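PDB 5VYQ: dTDP-4-amino-4,6-dideoxyglucose formyltransferase from Mycobacterium tuberculosis CAS/NITR204, which probably catalyses transfer of a formyl group from a reduced folate cofactor to the 4-amino group of dTDP-4-amino-4,6-dideoxyglucose. Local coordinates for residues W152-S155 / G156-Y159; N194-K197 / D198-L202; L223-D226 / D227-N230. One frame throughout, in Å; residues are numbered along the deposited sequence.

In the fold
Contacts 1 and 3 lie side by side at the pocket of the nucleotide-linked sugar, their centres about 10 Å apart, and both touch that ligand. S155 OG of contact 1 lies 2.7 Å from H225 ND1 of contact 3, probably hydrogen-bonded, and G156 N stands 3.1 Å from T224 O. Contact 2 belongs to the folate side: its centre is about 18 Å from that of contact 1, with no touch between them, and about 15 Å from that of contact 3. F199 of contact 2 packs on L223 and N230 of contact 3, so the beginning of helix 196-203 lies against the loop that reads the thymine base.

Contact 1: W152-S155 / G156-Y159; sequences WDSS and GSVY. With 0FX (dTDP-4-amino-4,6-dideoxyglucose), chain D.
The chain passes from an extended loop at D153 and S154 straight into helix 155-179, whose first backbone bonds run from V158 N to S154 O (3.0 Å) and from Y159 N to S155 O (2.9 Å). Around this start the side chain of S157 folds back over the preceding loop. With chi1 at 64°, S157 OG sits between its own backbone N and carbonyl carbon, where it accepts from S154 N at 2.9 Å and donates to D153 OD1 at 2.6 Å. The donor reaches OD1 on the anti side, 20° out of the carboxylate plane; the other carboxylate oxygen, OD2, is taken by a salt bridge to R161 and by the backbone N of E150. In the reverse direction S154 OG, at the N-cap, accepts a weak bond of 3.3 Å from S157 N. The reciprocal pair is a capping box, which gives acceptors to amide groups at the helix start and fixes S157 OG with a bond in each role. V158 crosses D153 at about a right angle and sets CG2 against D153 CB, 3.6 Å away, both residues being buried.

One turn into the helix, the Y159 side chain, with CG anti to the backbone N (chi1 -169°), reaches the deoxyribose and diphosphate of 0FX. One face of its ring carries the deoxyribose, with C4 of 0FX 3.8 Å above the Y159 ring plane and over its centre, while Y159 OH donates to the phosphate oxygen O4P of 0FX at 2.6 Å. S155 OG is hydrogen-bonded to H225 ND1 and to Q115 NE2, the latter also hydrogen-bonded to the ligand. Away from the pocket, W152 forms a cation-pi contact with R239 of the second subunit.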
loop_
_atom_site.group_PDB
_atom_site.type_symbol
_atom_site.label_atom_id
_atom_site.label_comp_id
_atom_site.label_asym_id
_atom_site.label_seq_id
_atom_site.Cartn_x
_atom_site.Cartn_y
_atom_site.Cartn_z
ATOM N N TRP A 152 1.689 -6.661 -11.561
ATOM C CA TRP A 152 1.963 -5.552 -10.686
ATOM C C TRP A 152 1.080 -4.321 -10.923
ATOM O O TRP A 152 1.253 -3.302 -10.271
ATOM C CB TRP A 152 3.433 -5.140 -10.754
ATOM C CG TRP A 152 3.885 -4.784 -12.114
ATOM C CD1 TRP A 152 3.895 -3.540 -12.686
ATOM C CD2 TRP A 152 4.405 -5.693 -13.107
ATOM N NE1 TRP A 152 4.400 -3.631 -13.981
ATOM C CE2 TRP A 152 4.695 -4.938 -14.259
ATOM C CE3 TRP A 152 4.634 -7.070 -13.125
ATOM C CZ2 TRP A 152 5.225 -5.515 -15.420
ATOM C CZ3 TRP A 152 5.182 -7.642 -14.266
ATOM C CH2 TRP A 152 5.456 -6.860 -15.402
ATOM N N ASP A 153 0.140 -4.394 -11.863
ATOM C CA ASP A 153 -0.678 -3.217 -12.198
ATOM C C ASP A 153 -1.760 -2.980 -11.122
ATOM O O ASP A 153 -2.265 -3.903 -10.471
ATOM C CB ASP A 153 -1.379 -3.373 -13.530
ATOM C CG ASP A 153 -0.542 -2.815 -14.718
ATOM O OD1 ASP A 153 0.089 -1.751 -14.582
ATOM O OD2 ASP A 153 -0.521 -3.489 -15.770
ATOM N N SER A 154 -2.094 -1.708 -10.951
ATOM C CA SER A 154 -3.261 -1.265 -10.206
ATOM C C SER A 154 -4.215 -0.580 -11.161
ATOM O O SER A 154 -3.864 -0.353 -12.337
ATOM C CB SER A 154 -2.764 -0.282 -9.139
ATOM O OG SER A 154 -2.039 0.753 -9.755
ATOM N N SER A 155 -5.386 -0.233 -10.658
ATOM C CA SER A 155 -6.275 0.622 -11.449
ATOM C C SER A 155 -5.547 1.868 -11.984
ATOM O O SER A 155 -5.633 2.238 -13.169
ATOM C CB SER A 155 -7.516 0.993 -10.667
ATOM O OG SER A 155 -8.226 2.015 -11.352
ATOM N N GLY A 156 -4.762 2.522 -11.136
ATOM C CA GLY A 156 -4.120 3.777 -11.524
ATOM C C GLY A 156 -3.093 3.572 -12.629
ATOM O O GLY A 156 -3.017 4.337 -13.572
ATOM N N SER A 157 -2.286 2.522 -12.542
ATOM C CA SER A 157 -1.258 2.306 -13.534
ATOM C C SER A 157 -1.868 1.883 -14.877
ATOM O O SER A 157 -1.392 2.310 -15.930
ATOM C CB SER A 157 -0.184 1.346 -13.076
ATOM O OG SER A 157 -0.648 0.029 -12.838
ATOM N N VAL A 158 -2.908 1.061 -14.849
ATOM C CA VAL A 158 -3.588 0.666 -16.095
ATOM C C VAL A 158 -4.250 1.891 -16.740
ATOM O O VAL A 158 -4.142 2.130 -17.946
ATOM C CB VAL A 158 -4.606 -0.440 -15.894
ATOM C CG1 VAL A 158 -5.434 -0.670 -17.173
ATOM C CG2 VAL A 158 -3.910 -1.706 -15.401
ATOM N N TYR A 159 -4.917 2.694 -15.930
ATOM C CA TYR A 159 -5.656 3.854 -16.424
ATOM C C TYR A 159 -4.723 4.835 -17.135
ATOM O O TYR A 159 -5.075 5.366 -18.187
ATOM C CB TYR A 159 -6.339 4.554 -15.252
ATOM C CG TYR A 159 -7.332 5.599 -15.690
ATOM C CD1 TYR A 159 -8.534 5.275 -16.269
ATOM C CD2 TYR A 159 -6.998 6.928 -15.593
ATOM C CE1 TYR A 159 -9.424 6.267 -16.683
ATOM C CE2 TYR A 159 -7.845 7.929 -16.025
ATOM C CZ TYR A 159 -9.060 7.587 -16.566
ATOM O OH TYR A 159 -9.930 8.554 -16.962
HETATM O O4P 0FX D . -12.411 7.713 -16.971
HETATM P P2 0FX D . -13.700 8.395 -16.659
HETATM O O3P 0FX D . -13.883 9.782 -17.234
HETATM O O1G 0FX D . -14.783 7.284 -17.108
HETATM C C1G 0FX D . -16.078 7.207 -16.540
HETATM C C2G 0FX D . -16.582 5.779 -16.784
HETATM O O2G 0FX D . -15.610 4.903 -16.196
HETATM C C3G 0FX D . -16.630 5.505 -18.297
HETATM O O3G 0FX D . -16.914 4.113 -18.580
HETATM C C4G 0FX D . -17.571 6.510 -18.949
HETATM N N4A 0FX D . -17.527 6.243 -20.406
HETATM C C5G 0FX D . -17.097 7.924 -18.607
HETATM C C6G 0FX D . -18.208 8.899 -18.991
HETATM O O5G 0FX D . -16.926 8.157 -17.198
HETATM O OPP 0FX D . -13.976 8.444 -15.074
HETATM P P 0FX D . -13.293 9.354 -13.928
HETATM O O1P 0FX D . -14.377 9.685 -12.978
HETATM O O2P 0FX D . -12.440 10.411 -14.583
HETATM O O5 0FX D . -12.270 8.363 -13.191
HETATM C C5 0FX D . -11.074 7.941 -13.803
HETATM C C4 0FX D . -10.505 6.773 -13.022
HETATM O O4 0FX D . -10.159 7.239 -11.720
HETATM C C3 0FX D . -11.447 5.604 -12.735
HETATM O O3 0FX D . -11.447 4.673 -13.824
HETATM C C2 0FX D . -10.908 4.947 -11.479
HETATM C C1 0FX D . -10.372 6.178 -10.782
HETATM N N11 0FX D . -11.297 6.669 -9.753
HETATM C C61 0FX D . -12.084 7.757 -9.887
HETATM C C51 0FX D . -12.903 8.180 -8.858
HETATM C C5A 0FX D . -13.799 9.375 -9.067
HETATM C C21 0FX D . -11.237 6.087 -8.489
HETATM O O21 0FX D . -10.436 5.061 -8.324
HETATM N N31 0FX D . -12.021 6.461 -7.476
HETATM C C41 0FX D . -12.814 7.544 -7.640
HETATM O O41 0FX D . -13.574 7.917 -6.591
#

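Contact 2: N194-K197 / D198-L202; sequences NLKK and DFEQL. With FON (N-{[4-({[(6R)-2-amino-5-formyl-4-oxo-1,4,5,6,7,8-hexahydropteridin-6-yl]methyl}amino)phenyl]carbonyl}-L-glutamic acid), chain C.
In the carboxylate of D198, OD2 faces the loop and receives L195 N through its anti lone pair, at 2.8 Å and almost straight (175°), whereas D198 OD1 makes a van der Waals approach of 3.6 Å to K197 CE. The ring of F199 leads away from this turn and meets F113 edge-to-face, with L223 and N230 also against it. This is the N-terminal turn of helix 196-203, with L195 as the N-cap residue, and the D198 side chain takes up the amide of L195 three residues back. D198 can do so because its CG stands anti to the carbonyl carbon, beside the backbone N (chi1 -60°). After a weak bond from F199 N to L195 O, firmer ones follow from E200 N to K196 O and Q201 N to K197 O.

K196 runs extended as far as a bend at chi4 and brings NZ to E200 OE2 in a long salt bridge of 3.7 Å; E200 is held more firmly by R203 through OE1. K197 and Q201 lie side by side, pointing the same way, and a water accepts from K197 NZ, though its link to Q201 OE1 is doubtfully short.

The helix start also forms part of the folate pocket. L195 presents both methyl groups to the bound folinic acid, L195 CD1 lying 3.6 Å from carboxylate oxygen O1 of FON, and the aliphatic K196 CD comes within 3.4 Å of FON OE2. The backbone K196 N donates to the amide oxygen O of FON at 3.2 Å.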
loop_
_atom_site.group_PDB
_atom_site.type_symbol
_atom_site.label_atom_id
_atom_site.label_comp_id
_atom_site.label_asym_id
_atom_site.label_seq_id
_atom_site.Cartn_x
_atom_site.Cartn_y
_atom_site.Cartn_z
ATOM N N ASN A 194 -21.328 -2.709 -15.717
ATOM C CA ASN A 194 -21.185 -2.316 -14.326
ATOM C C ASN A 194 -21.575 -0.852 -14.160
ATOM O O ASN A 194 -21.204 0.033 -14.968
ATOM C CB ASN A 194 -19.751 -2.525 -13.845
ATOM C CG ASN A 194 -19.335 -3.985 -13.869
ATOM O OD1 ASN A 194 -19.979 -4.833 -13.243
ATOM N ND2 ASN A 194 -18.253 -4.289 -14.567
ATOM N N LEU A 195 -22.326 -0.573 -13.102
ATOM C CA LEU A 195 -22.729 0.785 -12.816
ATOM C C LEU A 195 -21.997 1.287 -11.558
ATOM O O LEU A 195 -21.347 0.508 -10.836
ATOM C CB LEU A 195 -24.240 0.929 -12.669
ATOM C CG LEU A 195 -25.118 0.497 -13.853
ATOM C CD1 LEU A 195 -26.587 0.656 -13.493
ATOM C CD2 LEU A 195 -24.807 1.354 -15.074
ATOM N N LYS A 196 -22.121 2.594 -11.337
ATOM C CA LYS A 196 -21.485 3.233 -10.186
ATOM C C LYS A 196 -21.727 2.428 -8.910
ATOM O O LYS A 196 -20.787 2.207 -8.103
ATOM C CB LYS A 196 -21.946 4.694 -10.057
ATOM C CG LYS A 196 -21.207 5.426 -8.941
ATOM C CD LYS A 196 -21.631 6.893 -8.845
ATOM C CE LYS A 196 -20.880 7.639 -7.749
ATOM N NZ LYS A 196 -21.037 6.914 -6.465
ATOM N N LYS A 197 -22.953 1.952 -8.696
ATOM C CA LYS A 197 -23.211 1.169 -7.492
ATOM C C LYS A 197 -22.422 -0.123 -7.330
ATOM O O LYS A 197 -22.144 -0.587 -6.208
ATOM C CB LYS A 197 -24.703 0.821 -7.369
ATOM C CG LYS A 197 -25.252 -0.054 -8.495
ATOM C CD LYS A 197 -26.339 -1.023 -8.033
ATOM C CE LYS A 197 -25.727 -2.311 -7.482
ATOM N NZ LYS A 197 -26.498 -2.940 -6.370
ATOM N N ASP A 198 -22.137 -0.793 -8.442
ATOM C CA ASP A 198 -21.316 -1.988 -8.418
ATOM C C ASP A 198 -19.895 -1.689 -7.930
ATOM O O ASP A 198 -19.304 -2.504 -7.212
ATOM C CB ASP A 198 -21.280 -2.659 -9.797
ATOM C CG ASP A 198 -22.652 -3.075 -10.271
ATOM O OD1 ASP A 198 -23.259 -3.935 -9.584
ATOM O OD2 ASP A 198 -23.093 -2.532 -11.311
ATOM N N PHE A 199 -19.350 -0.519 -8.289
ATOM C CA PHE A 199 -18.062 -0.075 -7.768
ATOM C C PHE A 199 -18.177 0.278 -6.288
ATOM O O PHE A 199 -17.360 -0.147 -5.460
ATOM C CB PHE A 199 -17.560 1.148 -8.551
ATOM C CG PHE A 199 -16.280 1.686 -8.036
ATOM C CD1 PHE A 199 -15.097 1.011 -8.281
ATOM C CD2 PHE A 199 -16.262 2.832 -7.276
ATOM C CE1 PHE A 199 -13.902 1.492 -7.788
ATOM C CE2 PHE A 199 -15.063 3.304 -6.799
ATOM C CZ PHE A 199 -13.898 2.642 -7.037
ATOM N N GLU A 200 -19.208 1.037 -5.917
ATOM C CA GLU A 200 -19.384 1.367 -4.476
ATOM C C GLU A 200 -19.481 0.116 -3.640
ATOM O O GLU A 200 -18.861 -0.043 -2.573
ATOM C CB GLU A 200 -20.618 2.288 -4.257
ATOM C CG GLU A 200 -20.442 3.642 -4.940
ATOM C CD GLU A 200 -19.197 4.349 -4.442
ATOM O OE1 GLU A 200 -19.126 4.480 -3.206
ATOM O OE2 GLU A 200 -18.329 4.760 -5.242
ATOM N N GLN A 201 -20.190 -0.878 -4.114
ATOM C CA GLN A 201 -20.231 -2.096 -3.348
ATOM C C GLN A 201 -18.913 -2.864 -3.229
ATOM O O GLN A 201 -18.560 -3.349 -2.168
ATOM C CB GLN A 201 -21.269 -3.007 -3.948
ATOM C CG GLN A 201 -21.482 -4.258 -3.148
ATOM C CD GLN A 201 -22.699 -5.027 -3.580
ATOM O OE1 GLN A 201 -23.777 -4.463 -3.778
ATOM N NE2 GLN A 201 -22.539 -6.335 -3.715
ATOM N N LEU A 202 -18.160 -2.945 -4.318
ATOM C CA LEU A 202 -16.841 -3.578 -4.315
ATOM C C LEU A 202 -15.821 -2.956 -3.346
ATOM O O LEU A 202 -14.902 -3.633 -2.823
ATOM C CB LEU A 202 -16.327 -3.486 -5.749
ATOM C CG LEU A 202 -15.169 -4.350 -6.220
ATOM C CD1 LEU A 202 -15.423 -5.850 -6.109
ATOM C CD2 LEU A 202 -14.945 -4.010 -7.693
HETATM N N1 FON C . -25.272 8.203 -23.566
HETATM C C2 FON C . -25.725 7.042 -24.029
HETATM N NA2 FON C . -26.999 6.994 -24.512
HETATM N N3 FON C . -24.936 5.956 -23.995
HETATM C C4 FON C . -23.672 5.968 -23.508
HETATM O O4 FON C . -22.954 4.940 -23.526
HETATM C C4A FON C . -23.129 7.248 -23.020
HETATM N N5 FON C . -21.864 7.443 -22.440
HETATM C C6 FON C . -21.792 8.570 -21.495
HETATM C C7 FON C . -22.252 9.826 -22.240
HETATM N N8 FON C . -23.598 9.607 -22.711
HETATM C C8A FON C . -24.031 8.393 -23.098
HETATM C C9 FON C . -22.578 8.322 -20.189
HETATM N N10 FON C . -21.947 7.230 -19.454
HETATM C C11 FON C . -23.318 5.769 -15.808
HETATM C C12 FON C . -22.239 5.172 -16.461
HETATM C C13 FON C . -21.799 5.680 -17.678
HETATM C C14 FON C . -22.409 6.790 -18.250
HETATM C C15 FON C . -23.487 7.396 -17.613
HETATM C C16 FON C . -23.936 6.879 -16.397
HETATM C C FON C . -23.785 5.190 -14.466
HETATM O O FON C . -23.129 4.338 -13.830
HETATM N N FON C . -24.933 5.658 -13.967
HETATM C CA FON C . -25.466 5.279 -12.659
HETATM C CB FON C . -25.735 6.498 -11.761
HETATM C CG FON C . -24.429 7.274 -11.556
HETATM C CD FON C . -24.373 8.239 -10.388
HETATM O OE1 FON C . -25.135 8.056 -9.416
HETATM O OE2 FON C . -23.524 9.169 -10.417
HETATM C CT FON C . -26.712 4.468 -12.857
HETATM O O1 FON C . -27.069 3.778 -11.871
HETATM O O2 FON C . -27.307 4.502 -13.963
HETATM C CP1 FON C . -20.888 6.677 -22.691
HETATM O O3 FON C . -19.793 6.835 -22.163
HETATM O O HOH W 1 -26.053 -5.052 -4.401
#

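Contact 3: L223-D226 / D227-N230; sequences LTHD and DFRN. With 0FX (dTDP-4-amino-4,6-dideoxyglucose), chain D; EP1 (3-[4-(2-hydroxyethyl)piperazin-1-yl]propane-1-sulfonic acid), chain J.
H225 holds CG anti to its backbone N (chi1 -165°) and F228 holds CG anti to its carbonyl carbon (chi1 -79°), settings that send the two rings out side by side in the same direction. Their planes stand 64° apart, with CD2 of H225 3.8 Å from CD2 of F228. Between them the chain reverses through a type II' beta turn, closed by F228 N to H225 O at 3.1 Å; D226 occupies the corner with positive phi. A water bonded to H225 N, D226 O and F228 O bridges the turn.

The two rings and N230 form the thymidine end of the pocket. C1 of 0FX sits over the centre of the H225 imidazole, whose ND1 is bonded to S155. The thymine covers one face of F228, while C2 of EP1, probably a buffer molecule, lies 3.4 Å above the other face of the F228 ring, so the phenyl ring is sandwiched. N230 reads the base with its amide: N230 OD1 accepts from N31 of 0FX at 2.8 Å, and N230 ND2 donates to O21 of 0FX at 2.9 Å. N230 ND2 also donates to L223 O at 3.0 Å, arriving above the carbonyl plane; these bonds fix which way the amide is flipped. EP1 is gripped at the rim by D226 OD2, D227 OD2 and the backbone N of R229.

The loop joins helix 213-222 to strand 231-234 and lies against helix 196-203. T224 OG1 bonds to L220 O of helix 213-222 and V245 N of strand 240-249, and R229 reaches E248 of the second subunit in a salt bridge.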
loop_
_atom_site.group_PDB
_atom_site.type_symbol
_atom_site.label_atom_id
_atom_site.label_comp_id
_atom_site.label_asym_id
_atom_site.label_seq_id
_atom_site.Cartn_x
_atom_site.Cartn_y
_atom_site.Cartn_z
ATOM N N LEU A 223 -8.577 -1.665 -6.583
ATOM C CA LEU A 223 -9.078 -0.521 -5.867
ATOM C C LEU A 223 -8.028 0.495 -5.524
ATOM O O LEU A 223 -8.297 1.477 -4.852
ATOM C CB LEU A 223 -9.801 -0.982 -4.584
ATOM C CG LEU A 223 -11.018 -1.866 -4.855
ATOM C CD1 LEU A 223 -11.569 -2.587 -3.622
ATOM C CD2 LEU A 223 -12.111 -1.006 -5.482
ATOM N N THR A 224 -6.826 0.284 -6.050
ATOM C CA THR A 224 -5.739 1.168 -5.865
ATOM C C THR A 224 -5.586 2.065 -7.072
ATOM O O THR A 224 -5.349 1.626 -8.194
ATOM C CB THR A 224 -4.445 0.413 -5.542
ATOM O OG1 THR A 224 -4.580 -0.251 -4.265
ATOM C CG2 THR A 224 -3.316 1.422 -5.388
ATOM N N HIS A 225 -5.674 3.367 -6.827
ATOM C CA HIS A 225 -5.652 4.341 -7.927
ATOM C C HIS A 225 -5.139 5.671 -7.414
ATOM O O HIS A 225 -5.896 6.443 -6.833
ATOM C CB HIS A 225 -7.054 4.524 -8.526
ATOM C CG HIS A 225 -7.040 5.213 -9.850
ATOM N ND1 HIS A 225 -7.429 4.598 -11.024
ATOM C CD2 HIS A 225 -6.640 6.464 -10.189
ATOM C CE1 HIS A 225 -7.318 5.467 -12.014
ATOM N NE2 HIS A 225 -6.860 6.612 -11.538
ATOM N N ASP A 226 -3.845 5.871 -7.571
ATOM C CA ASP A 226 -3.180 7.023 -6.985
ATOM C C ASP A 226 -3.574 7.125 -5.492
ATOM O O ASP A 226 -3.511 6.123 -4.773
ATOM C CB ASP A 226 -3.517 8.267 -7.805
ATOM C CG ASP A 226 -2.991 8.175 -9.202
ATOM O OD1 ASP A 226 -1.855 7.679 -9.345
ATOM O OD2 ASP A 226 -3.734 8.612 -10.114
ATOM N N ASP A 227 -3.992 8.284 -5.017
ATOM C CA ASP A 227 -4.319 8.330 -3.590
ATOM C C ASP A 227 -5.801 8.312 -3.290
ATOM O O ASP A 227 -6.181 8.661 -2.164
ATOM C CB ASP A 227 -3.686 9.540 -2.918
ATOM C CG ASP A 227 -4.211 10.840 -3.454
ATOM O OD1 ASP A 227 -3.703 11.888 -2.989
ATOM O OD2 ASP A 227 -5.111 10.841 -4.322
ATOM N N PHE A 228 -6.628 7.911 -4.253
ATOM C CA PHE A 228 -8.033 7.705 -3.954
ATOM C C PHE A 228 -8.215 6.747 -2.783
ATOM O O PHE A 228 -7.610 5.687 -2.718
ATOM C CB PHE A 228 -8.846 7.154 -5.131
ATOM C CG PHE A 228 -9.221 8.198 -6.171
ATOM C CD1 PHE A 228 -10.165 9.183 -5.890
ATOM C CD2 PHE A 228 -8.670 8.162 -7.443
ATOM C CE1 PHE A 228 -10.549 10.108 -6.863
ATOM C CE2 PHE A 228 -9.024 9.081 -8.416
ATOM C CZ PHE A 228 -9.979 10.052 -8.119
ATOM N N ARG A 229 -9.032 7.136 -1.816
ATOM C CA ARG A 229 -9.384 6.270 -0.706
ATOM C C ARG A 229 -10.592 5.418 -1.090
ATOM O O ARG A 229 -11.698 5.619 -0.605
ATOM C CB ARG A 229 -9.722 7.135 0.514
ATOM C CG ARG A 229 -8.512 7.757 1.135
ATOM C CD ARG A 229 -8.968 8.759 2.186
ATOM N NE ARG A 229 -7.789 9.446 2.698
ATOM C CZ ARG A 229 -7.661 10.766 2.819
ATOM N NH1 ARG A 229 -8.638 11.600 2.459
ATOM N NH2 ARG A 229 -6.531 11.258 3.323
ATOM N N ASN A 230 -10.380 4.421 -1.945
ATOM C CA ASN A 230 -11.445 3.590 -2.431
ATOM C C ASN A 230 -11.786 2.415 -1.514
ATOM O O ASN A 230 -12.924 2.263 -1.120
ATOM C CB ASN A 230 -11.079 2.991 -3.813
ATOM C CG ASN A 230 -10.974 4.014 -4.936
ATOM O OD1 ASN A 230 -11.788 4.959 -5.066
ATOM N ND2 ASN A 230 -10.012 3.803 -5.791
HETATM O O4P 0FX D . -12.411 7.713 -16.971
HETATM P P2 0FX D . -13.700 8.395 -16.659
HETATM O O3P 0FX D . -13.883 9.782 -17.234
HETATM O O1G 0FX D . -14.783 7.284 -17.108
HETATM C C1G 0FX D . -16.078 7.207 -16.540
HETATM C C2G 0FX D . -16.582 5.779 -16.784
HETATM O O2G 0FX D . -15.610 4.903 -16.196
HETATM C C3G 0FX D . -16.630 5.505 -18.297
HETATM O O3G 0FX D . -16.914 4.113 -18.580
HETATM C C4G 0FX D . -17.571 6.510 -18.949
HETATM N N4A 0FX D . -17.527 6.243 -20.406
HETATM C C5G 0FX D . -17.097 7.924 -18.607
HETATM C C6G 0FX D . -18.208 8.899 -18.991
HETATM O O5G 0FX D . -16.926 8.157 -17.198
HETATM O OPP 0FX D . -13.976 8.444 -15.074
HETATM P P 0FX D . -13.293 9.354 -13.928
HETATM O O1P 0FX D . -14.377 9.685 -12.978
HETATM O O2P 0FX D . -12.440 10.411 -14.583
HETATM O O5 0FX D . -12.270 8.363 -13.191
HETATM C C5 0FX D . -11.074 7.941 -13.803
HETATM C C4 0FX D . -10.505 6.773 -13.022
HETATM O O4 0FX D . -10.159 7.239 -11.720
HETATM C C3 0FX D . -11.447 5.604 -12.735
HETATM O O3 0FX D . -11.447 4.673 -13.824
HETATM C C2 0FX D . -10.908 4.947 -11.479
HETATM C C1 0FX D . -10.372 6.178 -10.782
HETATM N N11 0FX D . -11.297 6.669 -9.753
HETATM C C61 0FX D . -12.084 7.757 -9.887
HETATM C C51 0FX D . -12.903 8.180 -8.858
HETATM C C5A 0FX D . -13.799 9.375 -9.067
HETATM C C21 0FX D . -11.237 6.087 -8.489
HETATM O O21 0FX D . -10.436 5.061 -8.324
HETATM N N31 0FX D . -12.021 6.461 -7.476
HETATM C C41 0FX D . -12.814 7.544 -7.640
HETATM O O41 0FX D . -13.574 7.917 -6.591
HETATM O O2S EP1 J . -9.272 10.529 -0.544
HETATM S S EP1 J . -10.236 10.838 -1.569
HETATM O O3S EP1 J . -10.570 9.608 -2.258
HETATM O O1S EP1 J . -11.608 11.409 -0.897
HETATM C C11 EP1 J . -9.729 12.103 -2.559
HETATM C C10 EP1 J . -8.418 11.854 -3.292
HETATM C C9 EP1 J . -8.132 12.959 -4.305
HETATM N N1 EP1 J . -7.015 12.547 -5.184
HETATM C C2 EP1 J . -7.507 11.704 -6.293
HETATM C C3 EP1 J . -6.383 11.331 -7.260
HETATM N N4 EP1 J . -5.820 12.547 -7.874
HETATM C C5 EP1 J . -5.274 13.407 -6.809
HETATM C C6 EP1 J . -6.313 13.734 -5.725
HETATM C C7 EP1 J . -4.756 12.183 -8.834
HETATM C C8 EP1 J . -5.351 11.707 -10.163
HETATM O O8 EP1 J . -5.625 10.294 -10.259
HETATM O O HOH W 2 -8.097 2.229 -2.139
HETATM O O HOH W 3 -5.678 4.402 -4.192
#